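Cellulase (Bacillus sp. BG-CS10, PDB 5E09) probably hydrolyses internal beta-1,4-glucosidic bonds of cellulose, joining a family 5 catalytic barrel to an X2 module and a family 46 carbohydrate-binding module. Local coordinates at residues G183-T186 and E187-L190; Y124-L127 and W128-S132; P406-L409 and G410-V414; S379-L382 and G383-E387. All blocks are in the same frame, centred on the assembly; numbering follows the deposited sequence.

Contact 1. Residues G183-T186 and E187-L190; sequences GSNT and ERPL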
loop_
_atom_site.group_PDB
_atom_site.type_symbol
_atom_site.label_atom_id
_atom_site.label_comp_id
_atom_site.label_asym_id
_atom_site.label_seq_id
_atom_site.Cartn_x
_atom_site.Cartn_y
_atom_site.Cartn_z
ATOM N N GLY A 183 -11.782 -4.290 -35.102
ATOM C CA GLY A 183 -12.763 -3.446 -34.438
ATOM C C GLY A 183 -12.090 -2.331 -33.656
ATOM O O GLY A 183 -11.161 -1.687 -34.146
ATOM N N SER A 184 -12.548 -2.104 -32.431
ATOM C CA SER A 184 -11.914 -1.118 -31.562
ATOM C C SER A 184 -10.638 -1.679 -30.932
ATOM O O SER A 184 -9.856 -0.945 -30.324
ATOM C CB SER A 184 -12.884 -0.660 -30.473
ATOM O OG SER A 184 -14.071 -0.145 -31.045
ATOM N N ASN A 185 -10.432 -2.984 -31.082
ATOM C CA ASN A 185 -9.227 -3.631 -30.574
ATOM C C ASN A 185 -7.979 -3.271 -31.379
ATOM O O ASN A 185 -6.851 -3.519 -30.940
ATOM C CB ASN A 185 -9.410 -5.149 -30.558
ATOM C CG ASN A 185 -10.408 -5.602 -29.512
ATOM O OD1 ASN A 185 -10.613 -4.926 -28.501
ATOM N ND2 ASN A 185 -11.031 -6.755 -29.741
ATOM N N THR A 186 -8.189 -2.674 -32.550
ATOM C CA THR A 186 -7.101 -2.331 -33.461
ATOM C C THR A 186 -6.224 -1.203 -32.916
ATOM O O THR A 186 -5.001 -1.232 -33.076
ATOM C CB THR A 186 -7.650 -1.938 -34.854
ATOM O OG1 THR A 186 -8.443 -3.016 -35.373
ATOM C CG2 THR A 186 -6.508 -1.636 -35.824
ATOM N N GLU A 187 -6.834 -0.215 -32.265
ATOM C CA GLU A 187 -6.044 0.833 -31.634
ATOM C C GLU A 187 -6.332 0.938 -30.149
ATOM O O GLU A 187 -6.022 1.954 -29.537
ATOM C CB GLU A 187 -6.273 2.186 -32.307
ATOM C CG GLU A 187 -6.589 2.098 -33.789
ATOM C CD GLU A 187 -6.669 3.467 -34.444
ATOM O OE1 GLU A 187 -7.179 4.404 -33.790
ATOM O OE2 GLU A 187 -6.211 3.607 -35.603
ATOM N N ARG A 188 -6.906 -0.117 -29.572
ATOM C CA ARG A 188 -7.062 -0.199 -28.127
ATOM C C ARG A 188 -5.702 -0.092 -27.435
ATOM O O ARG A 188 -4.767 -0.796 -27.796
ATOM C CB ARG A 188 -7.749 -1.504 -27.730
ATOM C CG ARG A 188 -8.072 -1.578 -26.257
ATOM C CD ARG A 188 -8.958 -2.762 -25.930
ATOM N NE ARG A 188 -10.099 -2.881 -26.832
ATOM C CZ ARG A 188 -11.204 -2.145 -26.755
ATOM N NH1 ARG A 188 -11.327 -1.197 -25.832
ATOM N NH2 ARG A 188 -12.189 -2.348 -27.618
ATOM N N PRO A 189 -5.578 0.814 -26.455
ATOM C CA PRO A 189 -4.336 0.891 -25.685
ATOM C C PRO A 189 -4.043 -0.415 -24.949
ATOM O O PRO A 189 -4.940 -1.039 -24.384
ATOM C CB PRO A 189 -4.606 2.039 -24.713
ATOM C CG PRO A 189 -5.549 2.918 -25.474
ATOM C CD PRO A 189 -6.462 1.961 -26.186
ATOM N N LEU A 190 -2.786 -0.831 -24.995
ATOM C CA LEU A 190 -2.362 -2.090 -24.406
ATOM C C LEU A 190 -1.351 -1.806 -23.321
ATOM O O LEU A 190 -0.498 -0.944 -23.481
ATOM C CB LEU A 190 -1.766 -3.011 -25.466
ATOM C CG LEU A 190 -2.731 -3.470 -26.554
ATOM C CD1 LEU A 190 -2.009 -4.370 -27.552
ATOM C CD2 LEU A 190 -3.927 -4.181 -25.938
#
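Asn185 and Arg188 meet in the loop that carries the TIM barrel from helix 161-181 into strand 190-193, on the end of the barrel where the strands begin. Their side chains run side by side and point the same way. The main bond goes from Arg188 NE to Asn185 OD1, 2.7 Å long with an N-H...O angle of 155°; it lies in the carbonyl plane of the amide and close to the guanidinium plane. Arg188 NH2 adds a weak bond to the same OD1 at 3.1 Å. One oxygen thus takes two donors from the guanidinium edge, although the amide and guanidinium planes are turned 71° from each other. A bend at chi3 (-48°) folds the otherwise extended arginine chain back beside the asparagine. That fold also puts Ser184 O over one guanidinium face, offset toward its rim, and brings Ser184 CB to 3.4 Å from Arg188 NH2. Bonds from Asn185 ND2 to Ser132 O and Ser181 OG are consistent with an amide held in this orientation. The buried guanidinium reaches onward, with NH1 bonding to Ser139 O and Leu142 O, and NH2 to His138 O. A leucine in place of Arg188 would probably leave Asn185 OD1 and these carbonyls without their shared donor and free the turn to shift. Through the bonds of Asn185 and Arg188 the loop is tied to the end of helix 117-134 and the start of strand 142-145, whose Phe144 touches both side chains, while Pro189 rests on Ile10 and Tyr13 of helix 9-15.

Contact 2. Residues Y124-L127 and W128-S132; sequences YTAL and WEQLS
Trp128 sets the edge of its five-membered ring against the face of Tyr124, one turn back along helix 117-134. The pair is T-shaped: centroids are 4.9 Å apart and planes 75° apart. CD1 stands over the tyrosine ring toward its rim, 3.7 Å from CZ. Tyr124 has CG anti to its own N (chi1 -174°), which brings the ring across the indole edge of the next turn. Ala126 O is doubly gripped, by Gln130 N at 3.0 Å and Gln130 NE2 at 3.3 Å, which reach it from opposite faces of its plane; NE2 comes from above that plane. On the more exposed flank Thr125 CG2 lies 3.4 Å from Glu129 OE2, the two chains side by side. Further out, Trp128 NE1 bonds to Ser146 O and Tyr124 OH to Leu170 O, while Gln130 OE1 receives Ile76 N and NE2 also bonds to Tyr74 O. An alanine at Tyr124 would remove the face under the indole edge and would probably leave Leu170 O without its hydroxyl and Trp128 freer to turn. Chemically, NE1 and the tyrosine hydroxyl bond to backbone carbonyls, consistent with an indole edge meeting the tyrosine face mainly through the C-H of CD1.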
loop_
_atom_site.group_PDB
_atom_site.type_symbol
_atom_site.label_atom_id
_atom_site.label_comp_id
_atom_site.label_asym_id
_atom_site.label_seq_id
_atom_site.Cartn_x
_atom_site.Cartn_y
_atom_site.Cartn_z
ATOM N N TYR A 124 -3.636 -19.250 -22.380
ATOM C CA TYR A 124 -3.400 -17.816 -22.470
ATOM C C TYR A 124 -4.030 -17.256 -23.746
ATOM O O TYR A 124 -4.728 -16.223 -23.731
ATOM C CB TYR A 124 -1.895 -17.558 -22.431
ATOM C CG TYR A 124 -1.471 -16.109 -22.374
ATOM C CD1 TYR A 124 -1.552 -15.384 -21.192
ATOM C CD2 TYR A 124 -0.943 -15.478 -23.495
ATOM C CE1 TYR A 124 -1.141 -14.061 -21.136
ATOM C CE2 TYR A 124 -0.537 -14.167 -23.450
ATOM C CZ TYR A 124 -0.636 -13.461 -22.271
ATOM O OH TYR A 124 -0.221 -12.148 -22.233
ATOM N N THR A 125 -3.802 -17.971 -24.841
ATOM C CA THR A 125 -4.366 -17.613 -26.135
ATOM C C THR A 125 -5.891 -17.661 -26.136
ATOM O O THR A 125 -6.537 -16.727 -26.613
ATOM C CB THR A 125 -3.844 -18.533 -27.233
ATOM O OG1 THR A 125 -2.419 -18.412 -27.299
ATOM C CG2 THR A 125 -4.446 -18.155 -28.572
ATOM N N ALA A 126 -6.459 -18.743 -25.603
ATOM C CA ALA A 126 -7.913 -18.876 -25.505
ATOM C C ALA A 126 -8.530 -17.740 -24.684
ATOM O O ALA A 126 -9.570 -17.170 -25.054
ATOM C CB ALA A 126 -8.280 -20.227 -24.900
ATOM N N LEU A 127 -7.879 -17.416 -23.570
ATOM C CA LEU A 127 -8.316 -16.324 -22.710
ATOM C C LEU A 127 -8.344 -15.002 -23.445
ATOM O O LEU A 127 -9.382 -14.338 -23.495
ATOM C CB LEU A 127 -7.412 -16.190 -21.483
ATOM C CG LEU A 127 -7.820 -16.979 -20.245
ATOM C CD1 LEU A 127 -6.932 -16.619 -19.061
ATOM C CD2 LEU A 127 -9.284 -16.716 -19.930
ATOM N N TRP A 128 -7.210 -14.602 -24.013
ATOM C CA TRP A 128 -7.184 -13.287 -24.647
ATOM C C TRP A 128 -7.975 -13.253 -25.955
ATOM O O TRP A 128 -8.352 -12.178 -26.417
ATOM C CB TRP A 128 -5.745 -12.809 -24.854
ATOM C CG TRP A 128 -5.212 -12.173 -23.606
ATOM C CD1 TRP A 128 -4.160 -12.599 -22.840
ATOM C CD2 TRP A 128 -5.753 -11.013 -22.943
ATOM N NE1 TRP A 128 -4.000 -11.763 -21.758
ATOM C CE2 TRP A 128 -4.950 -10.799 -21.798
ATOM C CE3 TRP A 128 -6.811 -10.150 -23.219
ATOM C CZ2 TRP A 128 -5.202 -9.726 -20.929
ATOM C CZ3 TRP A 128 -7.049 -9.091 -22.349
ATOM C CH2 TRP A 128 -6.244 -8.889 -21.218
ATOM N N GLU A 129 -8.259 -14.418 -26.532
ATOM C CA GLU A 129 -9.170 -14.477 -27.672
ATOM C C GLU A 129 -10.601 -14.184 -27.222
ATOM O O GLU A 129 -11.278 -13.331 -27.808
ATOM C CB GLU A 129 -9.096 -15.834 -28.365
ATOM C CG GLU A 129 -7.957 -15.961 -29.364
ATOM C CD GLU A 129 -7.765 -17.384 -29.867
ATOM O OE1 GLU A 129 -8.452 -18.297 -29.358
ATOM O OE2 GLU A 129 -6.923 -17.587 -30.772
ATOM N N GLN A 130 -11.059 -14.872 -26.176
ATOM C CA GLN A 130 -12.410 -14.620 -25.665
ATOM C C GLN A 130 -12.575 -13.174 -25.171
ATOM O O GLN A 130 -13.603 -12.539 -25.425
ATOM C CB GLN A 130 -12.762 -15.593 -24.543
ATOM C CG GLN A 130 -12.856 -17.033 -24.978
ATOM C CD GLN A 130 -13.062 -17.974 -23.810
ATOM O OE1 GLN A 130 -14.161 -18.080 -23.273
ATOM N NE2 GLN A 130 -12.002 -18.663 -23.408
ATOM N N LEU A 131 -11.560 -12.657 -24.484
ATOM C CA LEU A 131 -11.600 -11.279 -23.992
ATOM C C LEU A 131 -11.580 -10.278 -25.145
ATOM O O LEU A 131 -12.315 -9.290 -25.119
ATOM C CB LEU A 131 -10.433 -10.998 -23.037
ATOM C CG LEU A 131 -10.407 -11.824 -21.747
ATOM C CD1 LEU A 131 -9.163 -11.545 -20.937
ATOM C CD2 LEU A 131 -11.632 -11.549 -20.922
ATOM N N SER A 132 -10.735 -10.528 -26.147
ATOM C CA SER A 132 -10.683 -9.680 -27.340
ATOM C C SER A 132 -12.033 -9.620 -28.026
ATOM O O SER A 132 -12.493 -8.550 -28.414
ATOM C CB SER A 132 -9.636 -10.183 -28.335
ATOM O OG SER A 132 -8.332 -9.808 -27.933
#

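Contact 3. Residues P406-L409 and G410-V414; sequences PGEL and GTNAV
From Glu408 to Asn412 the backbone passes out of a loop into strand 410-419 of the X2 module, whose two sheets are consistent with an immunoglobulin-like sandwich. Gly410 opens the strand at a phi of 118°, where a CB would clash with Leu409 O. Two residues on, Asn412 leaves the extended conformation (psi -19°). It and Ala413 both bond through the backbone to Leu429 of strand 425-432, a pattern consistent with a classic beta bulge. The resulting bend turns the Asn412 side chain back toward the loop, with CG beside the backbone N and anti to the carbonyl carbon. Its amide then spans the corner: OD1 receives Thr405 N, and ND2 gives its hydrogen to Glu408 O. Asn431 ND2 bonds to Glu408 O as well, so this carbonyl is held by two asparagines. The CB of Leu409 points away from the strand, and its side chain touches Asp352, Asp433 and Asn454, the last in the loop between strands 447-452 and 458-465. Within the corner, the bond from Asn412 ND2 to Glu408 O measures 3.1 Å with an angle of 163° at the hydrogen; the oxygen lies in the Asn412 amide plane, but the donor sits above the Glu408 carbonyl plane.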
loop_
_atom_site.group_PDB
_atom_site.type_symbol
_atom_site.label_atom_id
_atom_site.label_comp_id
_atom_site.label_asym_id
_atom_site.label_seq_id
_atom_site.Cartn_x
_atom_site.Cartn_y
_atom_site.Cartn_z
ATOM N N PRO A 406 -6.262 16.250 33.545
ATOM C CA PRO A 406 -5.360 15.512 34.436
ATOM C C PRO A 406 -5.892 14.121 34.739
ATOM O O PRO A 406 -7.060 13.979 35.096
ATOM C CB PRO A 406 -5.331 16.375 35.701
ATOM C CG PRO A 406 -5.685 17.759 35.217
ATOM C CD PRO A 406 -6.689 17.536 34.123
ATOM N N GLY A 407 -5.050 13.106 34.582
ATOM C CA GLY A 407 -5.444 11.747 34.904
ATOM C C GLY A 407 -6.129 10.986 33.782
ATOM O O GLY A 407 -6.276 9.774 33.872
ATOM N N GLU A 408 -6.565 11.669 32.728
ATOM C CA GLU A 408 -7.131 10.933 31.604
ATOM C C GLU A 408 -6.099 10.733 30.510
ATOM O O GLU A 408 -5.772 11.655 29.759
ATOM C CB GLU A 408 -8.364 11.614 31.019
ATOM C CG GLU A 408 -9.035 10.705 29.991
ATOM C CD GLU A 408 -10.414 11.158 29.578
ATOM O OE1 GLU A 408 -10.524 12.134 28.805
ATOM O OE2 GLU A 408 -11.391 10.530 30.028
ATOM N N LEU A 409 -5.602 9.504 30.423
ATOM C CA LEU A 409 -4.565 9.162 29.467
ATOM C C LEU A 409 -5.167 8.855 28.103
ATOM O O LEU A 409 -6.291 8.372 27.999
ATOM C CB LEU A 409 -3.747 7.983 29.992
ATOM C CG LEU A 409 -3.284 8.212 31.437
ATOM C CD1 LEU A 409 -2.565 6.994 31.999
ATOM C CD2 LEU A 409 -2.401 9.461 31.536
ATOM N N GLY A 410 -4.414 9.157 27.056
ATOM C CA GLY A 410 -4.892 8.983 25.704
ATOM C C GLY A 410 -4.927 10.319 24.995
ATOM O O GLY A 410 -4.337 11.294 25.465
ATOM N N THR A 411 -5.704 10.367 23.925
ATOM C CA THR A 411 -5.883 11.561 23.147
ATOM C C THR A 411 -6.875 12.436 23.846
ATOM O O THR A 411 -7.985 12.049 24.032
ATOM C CB THR A 411 -6.486 11.224 21.788
ATOM O OG1 THR A 411 -5.708 10.226 21.164
ATOM C CG2 THR A 411 -6.481 12.407 20.914
ATOM N N ASN A 412 -6.458 13.617 24.237
ATOM C CA ASN A 412 -7.320 14.533 24.926
ATOM C C ASN A 412 -7.857 15.589 24.006
ATOM O O ASN A 412 -8.806 16.223 24.307
ATOM C CB ASN A 412 -6.561 15.231 26.048
ATOM C CG ASN A 412 -6.331 14.360 27.249
ATOM O OD1 ASN A 412 -5.904 14.830 28.260
ATOM N ND2 ASN A 412 -6.611 13.109 27.141
ATOM N N ALA A 413 -7.218 15.773 22.880
ATOM C CA ALA A 413 -7.616 16.779 21.885
ATOM C C ALA A 413 -6.938 16.591 20.544
ATOM O O ALA A 413 -5.961 15.877 20.441
ATOM C CB ALA A 413 -7.333 18.198 22.403
ATOM N N VAL A 414 -7.476 17.244 19.521
ATOM C CA VAL A 414 -6.878 17.237 18.187
ATOM C C VAL A 414 -6.655 18.671 17.713
ATOM O O VAL A 414 -7.604 19.443 17.564
ATOM C CB VAL A 414 -7.759 16.481 17.173
ATOM C CG1 VAL A 414 -7.209 16.645 15.772
ATOM C CG2 VAL A 414 -7.860 15.003 17.566
#

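Contact 4. Residues S379-L382 and G383-E387; sequences SLAL and GEDYE
Ala381 and Asp385 hold together a tight surface turn of the X2 module by backbone and carboxylate bonds. Among the backbone bonds, Asp385 N donates to Ala381 O at 2.9 Å, and Tyr386 N reaches the same oxygen only weakly, at 3.3 Å. Gly383 N bonds to Tyr386 O, and a single bridge pairs Leu382 with Tyr386. By their torsions, Leu382 and Gly383 take the two central positions of a type II turn from Ala381 to Glu384. The carboxylate adds a second link: Asp385 OD2 takes Ala381 N at 3.0 Å through a nearly straight bond (168°), met from above the carboxylate plane. Ala381 therefore has both its N-H and its C=O engaged by one residue. Leu380 crosses the aspartate at about a right angle, CD2 lying 3.7 Å from OD2.

The apolar contacts gather round Tyr386. With chi1 at 73° its CG sits between the backbone N and the carbonyl carbon, and the ring folds back against the start of the turn. Leu382 CD2 comes obliquely to 3.4 Å from CZ, and Leu380 CB stands 3.9 Å from CE1, while Leu380 O lies at the ring edge, near its plane. The turn carries the chain from strand 378-379, bordering the mixed sheet, to strand 386-389, bordering the antiparallel one, and Tyr386 spans the two by touching Leu373 of strand 370-375 and Leu393 and Met395 of strand 392-395.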
loop_
_atom_site.group_PDB
_atom_site.type_symbol
_atom_site.label_atom_id
_atom_site.label_comp_id
_atom_site.label_asym_id
_atom_site.label_seq_id
_atom_site.Cartn_x
_atom_site.Cartn_y
_atom_site.Cartn_z
ATOM N N SER A 379 -10.773 28.501 15.787
ATOM C CA SER A 379 -9.392 28.968 15.679
ATOM C C SER A 379 -8.765 29.227 17.048
ATOM O O SER A 379 -9.430 29.685 17.975
ATOM C CB SER A 379 -9.320 30.237 14.830
ATOM O OG SER A 379 -9.756 29.986 13.506
ATOM N N LEU A 380 -7.482 28.912 17.174
ATOM C CA LEU A 380 -6.765 29.174 18.411
ATOM C C LEU A 380 -6.146 30.557 18.353
ATOM O O LEU A 380 -6.071 31.171 17.288
ATOM C CB LEU A 380 -5.693 28.114 18.661
ATOM C CG LEU A 380 -6.217 26.727 19.040
ATOM C CD1 LEU A 380 -5.064 25.809 19.437
ATOM C CD2 LEU A 380 -7.239 26.840 20.160
ATOM N N ALA A 381 -5.701 31.039 19.505
ATOM C CA ALA A 381 -5.193 32.395 19.620
ATOM C C ALA A 381 -3.710 32.493 19.316
ATOM O O ALA A 381 -2.892 31.797 19.916
ATOM C CB ALA A 381 -5.469 32.932 21.008
ATOM N N LEU A 382 -3.369 33.371 18.381
ATOM C CA LEU A 382 -1.981 33.744 18.161
ATOM C C LEU A 382 -1.383 34.340 19.428
ATOM O O LEU A 382 -1.993 35.198 20.069
ATOM C CB LEU A 382 -1.882 34.742 17.018
ATOM C CG LEU A 382 -2.143 34.127 15.651
ATOM C CD1 LEU A 382 -2.243 35.194 14.574
ATOM C CD2 LEU A 382 -1.010 33.179 15.359
ATOM N N GLY A 383 -0.207 33.898 19.846
ATOM C CA GLY A 383 0.447 34.513 20.992
ATOM C C GLY A 383 -0.091 34.300 22.396
ATOM O O GLY A 383 0.439 34.854 23.359
ATOM N N GLU A 384 -1.194 33.558 22.480
ATOM C CA GLU A 384 -1.841 33.209 23.743
ATOM C C GLU A 384 -2.000 31.690 23.819
ATOM O O GLU A 384 -2.070 31.099 24.897
ATOM C CB GLU A 384 -3.205 33.891 23.856
ATOM C CG GLU A 384 -3.144 35.409 23.819
ATOM C CD GLU A 384 -2.311 35.986 24.946
ATOM O OE1 GLU A 384 -1.767 35.199 25.749
ATOM O OE2 GLU A 384 -2.199 37.228 25.029
ATOM N N ASP A 385 -2.053 31.081 22.638
ATOM C CA ASP A 385 -2.209 29.640 22.440
ATOM C C ASP A 385 -1.072 28.992 21.631
ATOM O O ASP A 385 -0.769 27.816 21.828
ATOM C CB ASP A 385 -3.557 29.336 21.782
ATOM C CG ASP A 385 -4.732 29.799 22.620
ATOM O OD1 ASP A 385 -4.502 30.349 23.717
ATOM O OD2 ASP A 385 -5.887 29.611 22.181
ATOM N N TYR A 386 -0.442 29.751 20.733
ATOM C CA TYR A 386 0.661 29.222 19.940
ATOM C C TYR A 386 1.509 30.284 19.241
ATOM O O TYR A 386 1.067 31.408 19.027
ATOM C CB TYR A 386 0.126 28.237 18.898
ATOM C CG TYR A 386 -0.622 28.861 17.738
ATOM C CD1 TYR A 386 -1.984 29.129 17.824
ATOM C CD2 TYR A 386 0.026 29.142 16.541
ATOM C CE1 TYR A 386 -2.675 29.681 16.760
ATOM C CE2 TYR A 386 -0.656 29.692 15.470
ATOM C CZ TYR A 386 -2.005 29.958 15.585
ATOM O OH TYR A 386 -2.683 30.505 14.519
ATOM N N GLU A 387 2.732 29.901 18.879
ATOM C CA GLU A 387 3.662 30.786 18.174
ATOM C C GLU A 387 4.322 30.031 17.022
ATOM O O GLU A 387 4.367 28.802 17.028
ATOM C CB GLU A 387 4.744 31.330 19.117
ATOM C CG GLU A 387 4.260 31.776 20.494
ATOM C CD GLU A 387 5.405 32.106 21.444
ATOM O OE1 GLU A 387 6.575 32.011 21.020
ATOM O OE2 GLU A 387 5.136 32.457 22.616
#

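Overall arrangement
Followed from the N terminus, the order is contact 2, contact 1, contact 4 and contact 3; each is a short local closure, all in series, and none nests in or crosses another. Contact 2 staples successive turns of helix 117-134, and contact 1 closes the loop into strand 190-193. These two touch where the loop meets the end of helix 117-134, on the outside of the barrel. In the X2 module, contact 4 turns between its sheets and contact 3 forms the entry to strand 410-419. Their centres are about 20 Å apart without touching, whereas about 59 Å separates the centres of contacts 1 and 3, on opposite sides of the chain's centre.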